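Local coordinates for N-(5'-phosphoribosyl)anthranilate isomerase (Jonesia denitrificans, PDB 4WUI), which probably isomerises N-(5-phospho-beta-D-ribosyl)anthranilate to 1-(2-carboxyphenylamino)-1-deoxy-D-ribulose 5-phosphate, the third step from chorismate to tryptophan, at residues A141-R146 / G150-A155; E122-L127 / S171-D176; H15-A20 / T49-C54; Y5-G10 / V59-T64. One frame throughout, in Å; residues are numbered along the deposited sequence.

Interaction 1 of 4, residues A141-R146 / G150-A155; sequences AALAHR and GRWLLA
Leu143 meets strand 152-155 through the branched end of its side chain, and the two residues it touches there are Leu154 and Trp152. Leu143 CD1 lies 4.0 Å from Leu154 CD1, and that same Leu154 methyl is 4.0 Å from Leu143 CG, so it rests against the fork of the partner rather than against one methyl alone. The tryptophan is approached obliquely, with Leu143 CD1 at 4.2 Å from Trp152 CH2, an atom of the six-membered ring. No hydrogen bond crosses; the 97 Å² buried between the segments comes from dispersion contacts. Leu154 reaches the loop because chi1 of 175° swings its CG away from its own backbone N and out toward Leu143.

The next shell shapes the loop that carries Leu143. Leu143 O accepts two bonds from opposite faces of its carbonyl plane: one from Arg146 N at 3.0 Å, the other from Arg146 NH1, also at 3.0 Å, with an N-H...O angle of 150°. This oxygen lies near the guanidinium plane, although the donor NH1 stands above the carbonyl plane. A weaker bond runs from the same NH1 to Ala141 O (3.1 Å), and His145 CE1 sits over one guanidinium face, toward its rim.

Farther out, both Leu143 and Trp152 touch Leu127 of strand 124-128 and Thr170 of helix 163-170. The arrangement belongs to the outer layer of a (beta-alpha)8 barrel: between strands 124-128 and 152-155 no long helix is formed, and here a loop with 3-10 turns covers the sheet instead.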
loop_
_atom_site.group_PDB
_atom_site.type_symbol
_atom_site.label_atom_id
_atom_site.label_comp_id
_atom_site.label_asym_id
_atom_site.label_seq_id
_atom_site.Cartn_x
_atom_site.Cartn_y
_atom_site.Cartn_z
ATOM N N ALA A 141 -8.536 -19.201 -1.887
ATOM C CA ALA A 141 -9.910 -19.306 -1.445
ATOM C C ALA A 141 -10.311 -18.199 -0.506
ATOM O O ALA A 141 -11.504 -17.909 -0.366
ATOM C CB ALA A 141 -10.174 -20.620 -0.799
ATOM N N ALA A 142 -9.343 -17.589 0.186
ATOM C CA ALA A 142 -9.635 -16.511 1.128
ATOM C C ALA A 142 -10.081 -15.219 0.427
ATOM O O ALA A 142 -10.628 -14.321 1.087
ATOM C CB ALA A 142 -8.433 -16.244 2.006
ATOM N N LEU A 143 -9.796 -15.099 -0.873
ATOM C CA LEU A 143 -10.151 -13.901 -1.645
ATOM C C LEU A 143 -11.343 -14.348 -2.519
ATOM O O LEU A 143 -12.473 -14.345 -2.035
ATOM C CB LEU A 143 -8.949 -13.355 -2.427
ATOM C CG LEU A 143 -7.925 -12.454 -1.694
ATOM C CD1 LEU A 143 -8.536 -11.185 -1.177
ATOM C CD2 LEU A 143 -7.229 -13.201 -0.600
ATOM N N ALA A 144 -11.080 -14.783 -3.752
ATOM C CA ALA A 144 -12.061 -15.509 -4.566
ATOM C C ALA A 144 -13.301 -14.636 -4.788
ATOM O O ALA A 144 -13.159 -13.552 -5.354
ATOM C CB ALA A 144 -12.322 -16.896 -3.951
ATOM N N HIS A 145 -14.485 -15.081 -4.361
ATOM C CA HIS A 145 -15.693 -14.295 -4.591
ATOM C C HIS A 145 -15.671 -12.922 -3.929
ATOM O O HIS A 145 -16.483 -12.071 -4.275
ATOM C CB HIS A 145 -16.957 -15.055 -4.184
ATOM C CG HIS A 145 -17.127 -15.258 -2.716
ATOM N ND1 HIS A 145 -16.637 -16.362 -2.046
ATOM C CD2 HIS A 145 -17.722 -14.485 -1.778
ATOM C CE1 HIS A 145 -16.914 -16.252 -0.756
ATOM N NE2 HIS A 145 -17.583 -15.131 -0.576
ATOM N N ARG A 146 -14.763 -12.709 -2.980
ATOM C CA ARG A 146 -14.664 -11.435 -2.272
ATOM C C ARG A 146 -13.836 -10.401 -3.028
ATOM O O ARG A 146 -13.782 -9.235 -2.616
ATOM C CB ARG A 146 -14.020 -11.643 -0.917
ATOM C CG ARG A 146 -14.726 -12.633 -0.047
ATOM C CD ARG A 146 -13.869 -12.981 1.153
ATOM N NE ARG A 146 -14.381 -14.131 1.881
ATOM C CZ ARG A 146 -14.194 -15.407 1.528
ATOM N NH1 ARG A 146 -13.504 -15.731 0.436
ATOM N NH2 ARG A 146 -14.693 -16.378 2.293
ATOM N N GLY A 150 -13.617 -3.281 -8.784
ATOM C CA GLY A 150 -12.981 -2.005 -9.090
ATOM C C GLY A 150 -11.469 -2.007 -8.839
ATOM O O GLY A 150 -10.798 -3.046 -8.852
ATOM N N ARG A 151 -10.926 -0.827 -8.593
ATOM C CA ARG A 151 -9.489 -0.640 -8.393
ATOM C C ARG A 151 -9.131 -0.998 -6.953
ATOM O O ARG A 151 -9.649 -0.403 -6.015
ATOM C CB ARG A 151 -9.122 0.819 -8.695
ATOM C CG ARG A 151 -9.497 1.241 -10.127
ATOM C CD ARG A 151 -9.119 2.675 -10.502
ATOM N NE ARG A 151 -9.889 3.644 -9.744
ATOM C CZ ARG A 151 -10.192 4.860 -10.165
ATOM N NH1 ARG A 151 -9.765 5.315 -11.327
ATOM N NH2 ARG A 151 -10.956 5.604 -9.396
ATOM N N TRP A 152 -8.258 -1.986 -6.787
ATOM C CA TRP A 152 -7.910 -2.458 -5.455
ATOM C C TRP A 152 -6.493 -2.964 -5.407
ATOM O O TRP A 152 -5.928 -3.383 -6.414
ATOM C CB TRP A 152 -8.885 -3.554 -4.967
ATOM C CG TRP A 152 -8.804 -4.880 -5.653
ATOM C CD1 TRP A 152 -9.192 -5.203 -6.910
ATOM C CD2 TRP A 152 -8.325 -6.100 -5.061
ATOM N NE1 TRP A 152 -8.969 -6.524 -7.162
ATOM C CE2 TRP A 152 -8.461 -7.107 -6.028
ATOM C CE3 TRP A 152 -7.816 -6.441 -3.790
ATOM C CZ2 TRP A 152 -8.182 -8.440 -5.759
ATOM C CZ3 TRP A 152 -7.521 -7.746 -3.536
ATOM C CH2 TRP A 152 -7.686 -8.735 -4.510
ATOM N N LEU A 153 -5.921 -2.938 -4.205
ATOM C CA LEU A 153 -4.621 -3.570 -3.940
ATOM C C LEU A 153 -4.795 -4.692 -2.960
ATOM O O LEU A 153 -5.459 -4.539 -1.933
ATOM C CB LEU A 153 -3.589 -2.582 -3.373
ATOM C CG LEU A 153 -3.311 -1.329 -4.201
ATOM C CD1 LEU A 153 -2.291 -0.440 -3.486
ATOM C CD2 LEU A 153 -2.869 -1.637 -5.617
ATOM N N LEU A 154 -4.156 -5.817 -3.259
ATOM C CA LEU A 154 -4.048 -6.933 -2.346
ATOM C C LEU A 154 -2.843 -6.725 -1.439
ATOM O O LEU A 154 -1.745 -6.463 -1.903
ATOM C CB LEU A 154 -3.834 -8.219 -3.159
ATOM C CG LEU A 154 -3.572 -9.494 -2.381
ATOM C CD1 LEU A 154 -4.775 -9.914 -1.561
ATOM C CD2 LEU A 154 -3.110 -10.625 -3.320
ATOM N N ALA A 155 -3.056 -6.925 -0.150
ATOM C CA ALA A 155 -1.995 -7.016 0.832
ATOM C C ALA A 155 -2.222 -8.253 1.670
ATOM O O ALA A 155 -3.340 -8.788 1.735
ATOM C CB ALA A 155 -1.960 -5.788 1.706
#

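Interaction 2 of 4, residues E122-L127 / S171-D176; sequences EELLLL and SPWGVD
Leu124 meets Trp173, and Leu126 meets Asp176; the first pair is purely apolar, the second sets a methyl against a carboxylate. In the apolar pair, Leu124 CD1 comes to 3.8 Å from Trp173 CZ3, an atom of the six-membered ring. The approach is oblique, and both side chains are carried into it by a first torsion that leaves CG anti to the backbone N, with chi1 174° for Leu124.

The methyl-carboxylate pair is crossed at about a right angle. Leu126 CD1 is 3.6 Å from Asp176 CG, and Asp176 OD2 is likewise 3.6 Å from that methyl, while Asp176 CB is 3.8 Å from Leu126 CD1. Leu126 CD1 stands about 3.5 Å above the carboxylate plane of Asp176, nearly over its CG, and so meets the flat side. Leu126 was modelled in two conformers, so these distances hold for one of them and the contact is tentative in detail.

Polar bonds are absent between the two segments, and one carboxylate oxygen is satisfied elsewhere: Asp176 OD1 forms a salt bridge with Lys7 NZ. Asp176 OD2 lies close to a bound citrate, probably from the crystallisation liquor, in a polar pair whose nature is not settled.

The CA atoms of Leu126 and Asp176 are 7.9 Å apart, too far for neighbouring strands. Strand 152-155 runs between them, with Leu153 bonded through its backbone to Leu125 and Leu127, and Leu154 to Gly174 and Asp176. The contact thus bridges strands 124-128 and 174-177 across the inner side of this intervening strand, within the closed parallel barrel.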
loop_
_atom_site.group_PDB
_atom_site.type_symbol
_atom_site.label_atom_id
_atom_site.label_comp_id
_atom_site.label_asym_id
_atom_site.label_seq_id
_atom_site.Cartn_x
_atom_site.Cartn_y
_atom_site.Cartn_z
ATOM N N GLU A 122 -13.744 6.761 -2.067
ATOM C CA GLU A 122 -12.348 6.408 -2.303
ATOM C C GLU A 122 -12.108 6.051 -3.772
ATOM O O GLU A 122 -12.969 5.534 -4.480
ATOM C CB GLU A 122 -11.936 5.270 -1.405
ATOM C CG GLU A 122 -12.498 3.930 -1.756
ATOM C CD GLU A 122 -13.906 3.640 -1.260
ATOM O OE1 GLU A 122 -14.618 4.501 -0.695
ATOM O OE2 GLU A 122 -14.326 2.465 -1.451
ATOM N N GLU A 123 -10.885 6.314 -4.206
ATOM C CA GLU A 123 -10.379 5.951 -5.505
ATOM C C GLU A 123 -10.066 4.461 -5.628
ATOM O O GLU A 123 -10.141 3.877 -6.710
ATOM C CB GLU A 123 -9.043 6.739 -5.672
ATOM C CG GLU A 123 -8.282 6.480 -6.920
ATOM C CD GLU A 123 -7.029 7.330 -6.909
ATOM O OE1 GLU A 123 -7.144 8.533 -7.151
ATOM O OE2 GLU A 123 -5.922 6.806 -6.698
ATOM N N LEU A 124 -9.638 3.874 -4.519
ATOM C CA LEU A 124 -9.071 2.540 -4.494
ATOM C C LEU A 124 -9.269 1.977 -3.099
ATOM O O LEU A 124 -9.251 2.721 -2.110
ATOM C CB LEU A 124 -7.595 2.651 -4.869
ATOM C CG LEU A 124 -6.748 1.382 -4.770
ATOM C CD1 LEU A 124 -5.649 1.413 -5.807
ATOM C CD2 LEU A 124 -6.159 1.181 -3.368
ATOM N N LEU A 125 -9.445 0.665 -3.032
ATOM C CA LEU A 125 -9.556 -0.087 -1.800
ATOM C C LEU A 125 -8.334 -1.007 -1.629
ATOM O O LEU A 125 -7.986 -1.736 -2.559
ATOM C CB LEU A 125 -10.815 -0.943 -1.887
ATOM C CG LEU A 125 -11.233 -1.777 -0.715
ATOM C CD1 LEU A 125 -11.498 -0.937 0.489
ATOM C CD2 LEU A 125 -12.500 -2.537 -1.091
ATOM N N LEU A 126 -7.700 -0.958 -0.464
ATOM C CA LEU A 126 -6.607 -1.854 -0.150
ATOM C C LEU A 126 -7.204 -2.907 0.788
ATOM O O LEU A 126 -7.756 -2.560 1.846
ATOM C CB LEU A 126 -5.452 -1.064 0.441
ATOM C CG LEU A 126 -4.227 -1.896 0.772
ATOM C CD1 LEU A 126 -3.019 -0.995 0.760
ATOM C CD2 LEU A 126 -4.375 -2.511 2.134
ATOM N N LEU A 127 -7.130 -4.173 0.374
ATOM C CA LEU A 127 -7.704 -5.284 1.116
ATOM C C LEU A 127 -6.586 -6.148 1.668
ATOM O O LEU A 127 -5.822 -6.742 0.898
ATOM C CB LEU A 127 -8.592 -6.109 0.204
ATOM C CG LEU A 127 -9.311 -7.285 0.827
ATOM C CD1 LEU A 127 -10.177 -6.815 1.974
ATOM C CD2 LEU A 127 -10.139 -7.994 -0.275
ATOM N N SER A 171 -5.067 -12.798 -9.134
ATOM C CA SER A 171 -5.182 -11.794 -10.208
ATOM C C SER A 171 -5.683 -10.437 -9.682
ATOM O O SER A 171 -6.637 -9.882 -10.182
ATOM C CB SER A 171 -6.091 -12.319 -11.340
ATOM O OG SER A 171 -5.622 -13.545 -11.859
ATOM N N PRO A 172 -5.002 -9.875 -8.678
ATOM C CA PRO A 172 -5.450 -8.591 -8.143
ATOM C C PRO A 172 -5.158 -7.447 -9.104
ATOM O O PRO A 172 -4.251 -7.536 -9.926
ATOM C CB PRO A 172 -4.612 -8.427 -6.876
ATOM C CG PRO A 172 -3.309 -9.087 -7.266
ATOM C CD PRO A 172 -3.729 -10.304 -8.106
ATOM N N TRP A 173 -5.844 -6.324 -8.939
ATOM C CA TRP A 173 -5.578 -5.134 -9.714
ATOM C C TRP A 173 -4.170 -4.592 -9.426
ATOM O O TRP A 173 -3.511 -4.027 -10.310
ATOM C CB TRP A 173 -6.693 -4.116 -9.420
ATOM C CG TRP A 173 -6.751 -2.894 -10.249
ATOM C CD1 TRP A 173 -7.550 -2.716 -11.334
ATOM C CD2 TRP A 173 -6.061 -1.647 -10.057
ATOM N NE1 TRP A 173 -7.415 -1.459 -11.828
ATOM C CE2 TRP A 173 -6.507 -0.770 -11.069
ATOM C CE3 TRP A 173 -5.149 -1.179 -9.100
ATOM C CZ2 TRP A 173 -6.058 0.542 -11.154
ATOM C CZ3 TRP A 173 -4.698 0.124 -9.208
ATOM C CH2 TRP A 173 -5.147 0.960 -10.219
ATOM N N GLY A 174 -3.702 -4.761 -8.189
ATOM C CA GLY A 174 -2.355 -4.418 -7.802
ATOM C C GLY A 174 -2.041 -5.060 -6.459
ATOM O O GLY A 174 -2.892 -5.746 -5.868
ATOM N N VAL A 175 -0.816 -4.825 -5.981
ATOM C CA VAL A 175 -0.351 -5.390 -4.710
ATOM C C VAL A 175 0.326 -4.302 -3.881
ATOM O O VAL A 175 0.860 -3.319 -4.419
ATOM C CB VAL A 175 0.628 -6.582 -4.922
ATOM C CG1 VAL A 175 -0.095 -7.758 -5.547
ATOM C CG2 VAL A 175 1.839 -6.165 -5.754
ATOM N N ASP A 176 0.311 -4.519 -2.576
ATOM C CA ASP A 176 0.966 -3.667 -1.587
ATOM C C ASP A 176 1.854 -4.553 -0.733
ATOM O O ASP A 176 1.412 -5.609 -0.277
ATOM C CB ASP A 176 -0.117 -3.010 -0.716
ATOM C CG ASP A 176 0.403 -1.899 0.183
ATOM O OD1 ASP A 176 0.772 -0.843 -0.350
ATOM O OD2 ASP A 176 0.411 -2.050 1.412
#

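Interaction 3 of 4, residues H15-A20 / T49-C54; sequences HAIDAA and TATVDC
This is a small, partly buried packing contact on the outer layer of the barrel, where Ile17 of helix 14-22 meets Thr51 and Val52 at the C-terminal end of helix 42-50. A single methyl does the touching from the side of helix 14-22. Ile17 CD1 stands 3.6 Å from Thr51 OG1 and 4.2 Å from Val52 CG2, and the isoleucine side chain runs at about a right angle to both partners.

The torsions account for this reach. Ile17 CG1 lies anti to the carbonyl carbon, and chi2 of 175° extends the chain, so that CD1 is carried well out from its helix toward segment 49-54. The CA atoms of Ile17 and Val52 remain 7.4 Å apart. In Thr51, chi1 of 72° folds the hydroxyl back over its own backbone, and OG1 hydrogen-bonds to Leu48 O. The segment is also tied by the backbone bond from Val52 N to Thr49 O, at 3.2 Å.

Beneath the contact lies strand 27-32, which links the two helices in sequence: Ile17, Thr49 and Val52 all touch its Phe30. Gln21, farther along the first helix, accepts a hydrogen bond from Asp53 N through OE1, adding a polar tie beside the apolar one.

Chemically, the 111 Å² buried between the segments involves no hydrogen bond between them. Ile17 CD1 meets a hydroxyl oxygen and a valine methyl by van der Waals contact alone, the hydrogen bond of that hydroxyl going to Leu48 O.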
loop_
_atom_site.group_PDB
_atom_site.type_symbol
_atom_site.label_atom_id
_atom_site.label_comp_id
_atom_site.label_asym_id
_atom_site.label_seq_id
_atom_site.Cartn_x
_atom_site.Cartn_y
_atom_site.Cartn_z
ATOM N N HIS A 15 17.841 5.366 0.787
ATOM C CA HIS A 15 18.403 4.111 0.323
ATOM C C HIS A 15 17.278 3.211 -0.230
ATOM O O HIS A 15 17.436 2.558 -1.263
ATOM C CB HIS A 15 19.098 3.458 1.522
ATOM C CG HIS A 15 19.966 2.311 1.178
ATOM N ND1 HIS A 15 19.757 1.009 1.597
ATOM C CD2 HIS A 15 21.124 2.296 0.483
ATOM C CE1 HIS A 15 20.749 0.243 1.161
ATOM N NE2 HIS A 15 21.565 0.998 0.463
ATOM N N ALA A 16 16.141 3.192 0.455
ATOM C CA ALA A 16 14.972 2.428 0.008
ATOM C C ALA A 16 14.283 3.075 -1.186
ATOM O O ALA A 16 13.871 2.367 -2.106
ATOM C CB ALA A 16 14.022 2.240 1.155
ATOM N N ILE A 17 14.147 4.392 -1.184
ATOM C CA ILE A 17 13.552 5.086 -2.320
ATOM C C ILE A 17 14.340 4.787 -3.581
ATOM O O ILE A 17 13.726 4.532 -4.637
ATOM C CB ILE A 17 13.441 6.608 -2.077
ATOM C CG1 ILE A 17 12.400 6.885 -0.967
ATOM C CG2 ILE A 17 13.072 7.343 -3.361
ATOM C CD1 ILE A 17 12.288 8.337 -0.564
ATOM N N ASP A 18 15.673 4.811 -3.506
ATOM C CA ASP A 18 16.476 4.532 -4.672
ATOM C C ASP A 18 16.170 3.147 -5.234
ATOM O O ASP A 18 16.087 2.966 -6.465
ATOM C CB ASP A 18 17.976 4.602 -4.311
ATOM C CG ASP A 18 18.481 6.007 -4.095
ATOM O OD1 ASP A 18 17.773 6.952 -4.481
ATOM O OD2 ASP A 18 19.593 6.150 -3.541
ATOM N N ALA A 19 16.013 2.158 -4.362
ATOM C CA ALA A 19 15.694 0.803 -4.819
ATOM C C ALA A 19 14.310 0.757 -5.457
ATOM O O ALA A 19 14.092 0.070 -6.463
ATOM C CB ALA A 19 15.785 -0.168 -3.663
ATOM N N ALA A 20 13.352 1.448 -4.867
ATOM C CA ALA A 20 12.006 1.484 -5.415
ATOM C C ALA A 20 11.990 2.146 -6.807
ATOM O O ALA A 20 11.293 1.673 -7.713
ATOM C CB ALA A 20 11.100 2.209 -4.448
ATOM N N THR A 49 9.212 12.891 0.374
ATOM C CA THR A 49 8.275 13.001 -0.721
ATOM C C THR A 49 8.850 13.808 -1.864
ATOM O O THR A 49 8.666 13.464 -3.031
ATOM C CB THR A 49 6.947 13.621 -0.229
ATOM O OG1 THR A 49 6.328 12.716 0.698
ATOM C CG2 THR A 49 5.961 13.915 -1.327
ATOM N N ALA A 50 9.570 14.880 -1.536
ATOM C CA ALA A 50 10.110 15.767 -2.542
ATOM C C ALA A 50 11.197 15.103 -3.367
ATOM O O ALA A 50 11.506 15.573 -4.448
ATOM C CB ALA A 50 10.645 17.032 -1.897
ATOM N N THR A 51 11.779 14.014 -2.881
ATOM C CA THR A 51 12.837 13.330 -3.636
ATOM C C THR A 51 12.292 12.329 -4.656
ATOM O O THR A 51 13.056 11.850 -5.466
ATOM C CB THR A 51 13.822 12.574 -2.727
ATOM O OG1 THR A 51 13.220 11.407 -2.165
ATOM C CG2 THR A 51 14.367 13.471 -1.605
ATOM N N VAL A 52 11.011 11.990 -4.600
ATOM C CA VAL A 52 10.426 10.965 -5.470
ATOM C C VAL A 52 10.020 11.624 -6.803
ATOM O O VAL A 52 9.409 12.697 -6.799
ATOM C CB VAL A 52 9.200 10.333 -4.773
ATOM C CG1 VAL A 52 8.551 9.298 -5.682
ATOM C CG2 VAL A 52 9.590 9.713 -3.461
ATOM N N ASP A 53 10.334 10.998 -7.928
ATOM C CA ASP A 53 9.957 11.625 -9.216
ATOM C C ASP A 53 8.500 11.352 -9.598
ATOM O O ASP A 53 7.771 10.673 -8.869
ATOM C CB ASP A 53 10.931 11.295 -10.349
ATOM C CG ASP A 53 10.779 9.897 -10.904
ATOM O OD1 ASP A 53 9.787 9.183 -10.608
ATOM O OD2 ASP A 53 11.676 9.519 -11.695
ATOM N N CYS A 54 8.062 11.882 -10.746
ATOM C CA CYS A 54 6.646 11.875 -11.087
ATOM C C CYS A 54 6.207 10.528 -11.637
ATOM O O CYS A 54 5.041 10.378 -12.015
ATOM C CB CYS A 54 6.299 12.969 -12.102
ATOM S SG CYS A 54 6.942 12.608 -13.789
#

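Interaction 4 of 4, residues Y5-G10 / V59-T64; sequences YIKVCG and VLVVAT
Lys7 lays the outer part of its aliphatic chain over the isopropyl group of Val59. Its CE is 3.9 Å from Val59 CB, with Val59 CG2 at 4.0 Å and Val59 CG1 at 4.1 Å from that same CE, so the methylene straddles the branch point instead of meeting one methyl. The two side chains pass at a slant. A bend at the last torsion (chi4 -88°) then turns the amine aside, and Lys7 NZ lies 4.3 Å from Val61 CG2.

Two residues on, Cys9 SG approaches this Val61 CG2 methyl to 3.7 Å, the sulfur standing anti to its own backbone N (chi1 -161°). All four residues are buried, near the centre of the chain, and strand 27-32 lies between strands 5-8 and 57-62 in the sheet, so the contact lines the interior of the (beta-alpha)8 barrel past one intervening strand. A citrate, probably from the crystallisation liquor, is bound about 5 Å from the side chain of Cys9, consistent with a pocket at the C-terminal strand ends, where enzymes of this fold carry their active sites.

The amine finds its partners elsewhere: Lys7 NZ forms a salt bridge with Asp176 OD1 and a hydrogen bond with Gln83 OE1. Valines thus pack against the lysine methylenes and the sulfur, while the buried charge is met by a carboxylate and an amide.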
loop_
_atom_site.group_PDB
_atom_site.type_symbol
_atom_site.label_atom_id
_atom_site.label_comp_id
_atom_site.label_asym_id
_atom_site.label_seq_id
_atom_site.Cartn_x
_atom_site.Cartn_y
_atom_site.Cartn_z
ATOM N N TYR A 5 -0.453 -2.936 -10.567
ATOM C CA TYR A 5 0.098 -1.815 -9.802
ATOM C C TYR A 5 0.873 -2.333 -8.592
ATOM O O TYR A 5 0.364 -3.175 -7.875
ATOM C CB TYR A 5 -1.047 -0.933 -9.379
ATOM C CG TYR A 5 -0.722 0.419 -8.801
ATOM C CD1 TYR A 5 -0.728 1.566 -9.581
ATOM C CD2 TYR A 5 -0.474 0.589 -7.463
ATOM C CE1 TYR A 5 -0.542 2.828 -9.052
ATOM C CE2 TYR A 5 -0.269 1.849 -6.915
ATOM C CZ TYR A 5 -0.326 2.970 -7.712
ATOM O OH TYR A 5 -0.214 4.182 -7.106
ATOM N N ILE A 6 2.083 -1.820 -8.373
ATOM C CA ILE A 6 2.919 -2.260 -7.254
ATOM C C ILE A 6 3.235 -1.086 -6.338
ATOM O O ILE A 6 3.875 -0.121 -6.765
ATOM C CB ILE A 6 4.233 -2.896 -7.723
ATOM C CG1 ILE A 6 3.952 -4.153 -8.563
ATOM C CG2 ILE A 6 5.115 -3.215 -6.527
ATOM C CD1 ILE A 6 5.193 -4.763 -9.238
ATOM N N LYS A 7 2.791 -1.197 -5.091
ATOM C CA LYS A 7 3.123 -0.240 -4.045
ATOM C C LYS A 7 4.034 -0.888 -3.020
ATOM O O LYS A 7 3.741 -1.967 -2.518
ATOM C CB LYS A 7 1.860 0.250 -3.341
ATOM C CG LYS A 7 2.182 1.206 -2.183
ATOM C CD LYS A 7 0.977 2.018 -1.782
ATOM C CE LYS A 7 1.066 2.605 -0.421
ATOM N NZ LYS A 7 0.558 1.669 0.617
ATOM N N VAL A 8 5.117 -0.187 -2.687
ATOM C CA VAL A 8 5.939 -0.532 -1.538
ATOM C C VAL A 8 5.600 0.479 -0.453
ATOM O O VAL A 8 5.675 1.693 -0.672
ATOM C CB VAL A 8 7.427 -0.509 -1.865
ATOM C CG1 VAL A 8 8.193 -1.036 -0.669
ATOM C CG2 VAL A 8 7.709 -1.350 -3.125
ATOM N N CYS A 9 5.189 -0.032 0.701
ATOM C CA CYS A 9 4.698 0.814 1.775
ATOM C C CYS A 9 5.687 0.895 2.917
ATOM O O CYS A 9 6.420 -0.034 3.186
ATOM C CB CYS A 9 3.353 0.293 2.287
ATOM S SG CYS A 9 2.451 1.579 3.193
ATOM N N GLY A 10 5.675 2.001 3.637
ATOM C CA GLY A 10 6.481 2.099 4.829
ATOM C C GLY A 10 7.962 2.291 4.588
ATOM O O GLY A 10 8.776 1.693 5.293
ATOM N N VAL A 59 2.297 8.294 -1.269
ATOM C CA VAL A 59 1.126 8.003 -0.477
ATOM C C VAL A 59 1.429 8.270 0.984
ATOM O O VAL A 59 2.353 7.684 1.549
ATOM C CB VAL A 59 0.690 6.526 -0.661
ATOM C CG1 VAL A 59 -0.617 6.272 0.077
ATOM C CG2 VAL A 59 0.583 6.150 -2.135
ATOM N N LEU A 60 0.643 9.143 1.608
ATOM C CA LEU A 60 0.676 9.341 3.054
ATOM C C LEU A 60 -0.257 8.322 3.669
ATOM O O LEU A 60 -1.448 8.292 3.346
ATOM C CB LEU A 60 0.230 10.754 3.423
ATOM C CG LEU A 60 0.081 11.013 4.910
ATOM C CD1 LEU A 60 1.447 10.924 5.612
ATOM C CD2 LEU A 60 -0.535 12.357 5.175
ATOM N N VAL A 61 0.282 7.488 4.564
ATOM C CA VAL A 61 -0.486 6.419 5.187
ATOM C C VAL A 61 -0.705 6.749 6.655
ATOM O O VAL A 61 0.263 6.886 7.402
ATOM C CB VAL A 61 0.253 5.066 5.036
ATOM C CG1 VAL A 61 -0.522 3.963 5.670
ATOM C CG2 VAL A 61 0.558 4.766 3.579
ATOM N N VAL A 62 -1.964 6.923 7.063
ATOM C CA VAL A 62 -2.308 7.265 8.431
ATOM C C VAL A 62 -3.233 6.223 9.043
ATOM O O VAL A 62 -3.900 5.451 8.347
ATOM C CB VAL A 62 -2.959 8.671 8.523
ATOM C CG1 VAL A 62 -1.948 9.743 8.178
ATOM C CG2 VAL A 62 -4.179 8.767 7.598
ATOM N N ALA A 63 -3.282 6.222 10.365
ATOM C CA ALA A 63 -4.061 5.249 11.123
ATOM C C ALA A 63 -4.864 5.865 12.264
ATOM O O ALA A 63 -6.025 5.520 12.454
ATOM C CB ALA A 63 -3.145 4.153 11.671
ATOM N N THR A 64 -4.239 6.757 13.041
ATOM C CA THR A 64 -4.792 7.273 14.285
ATOM C C THR A 64 -4.853 8.800 14.290
ATOM O O THR A 64 -5.200 9.408 15.291
ATOM C CB THR A 64 -3.952 6.761 15.505
ATOM O OG1 THR A 64 -2.577 7.047 15.290
ATOM C CG2 THR A 64 -4.161 5.265 15.691
#

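In the fold
Interactions 2 and 4 lie in the barrel interior and are joined directly, since Asp176 OD1 of the one and Lys7 NZ of the other form a salt bridge of 2.7 Å; strands 174-177 and 5-8 are also neighbours there. Strand 152-155 of interaction 1 is the strand that lies between the two strands of interaction 2, and its Leu153 packs on Tyr5 of interaction 4, yet the contact of interaction 1 is buried on the outer side of the sheet. Interaction 3, only partly buried, belongs to the opposite outer flank, about 28 Å between centres from interaction 1. Apolar methyls serve all four, but the interior pair alone sets them against charged groups.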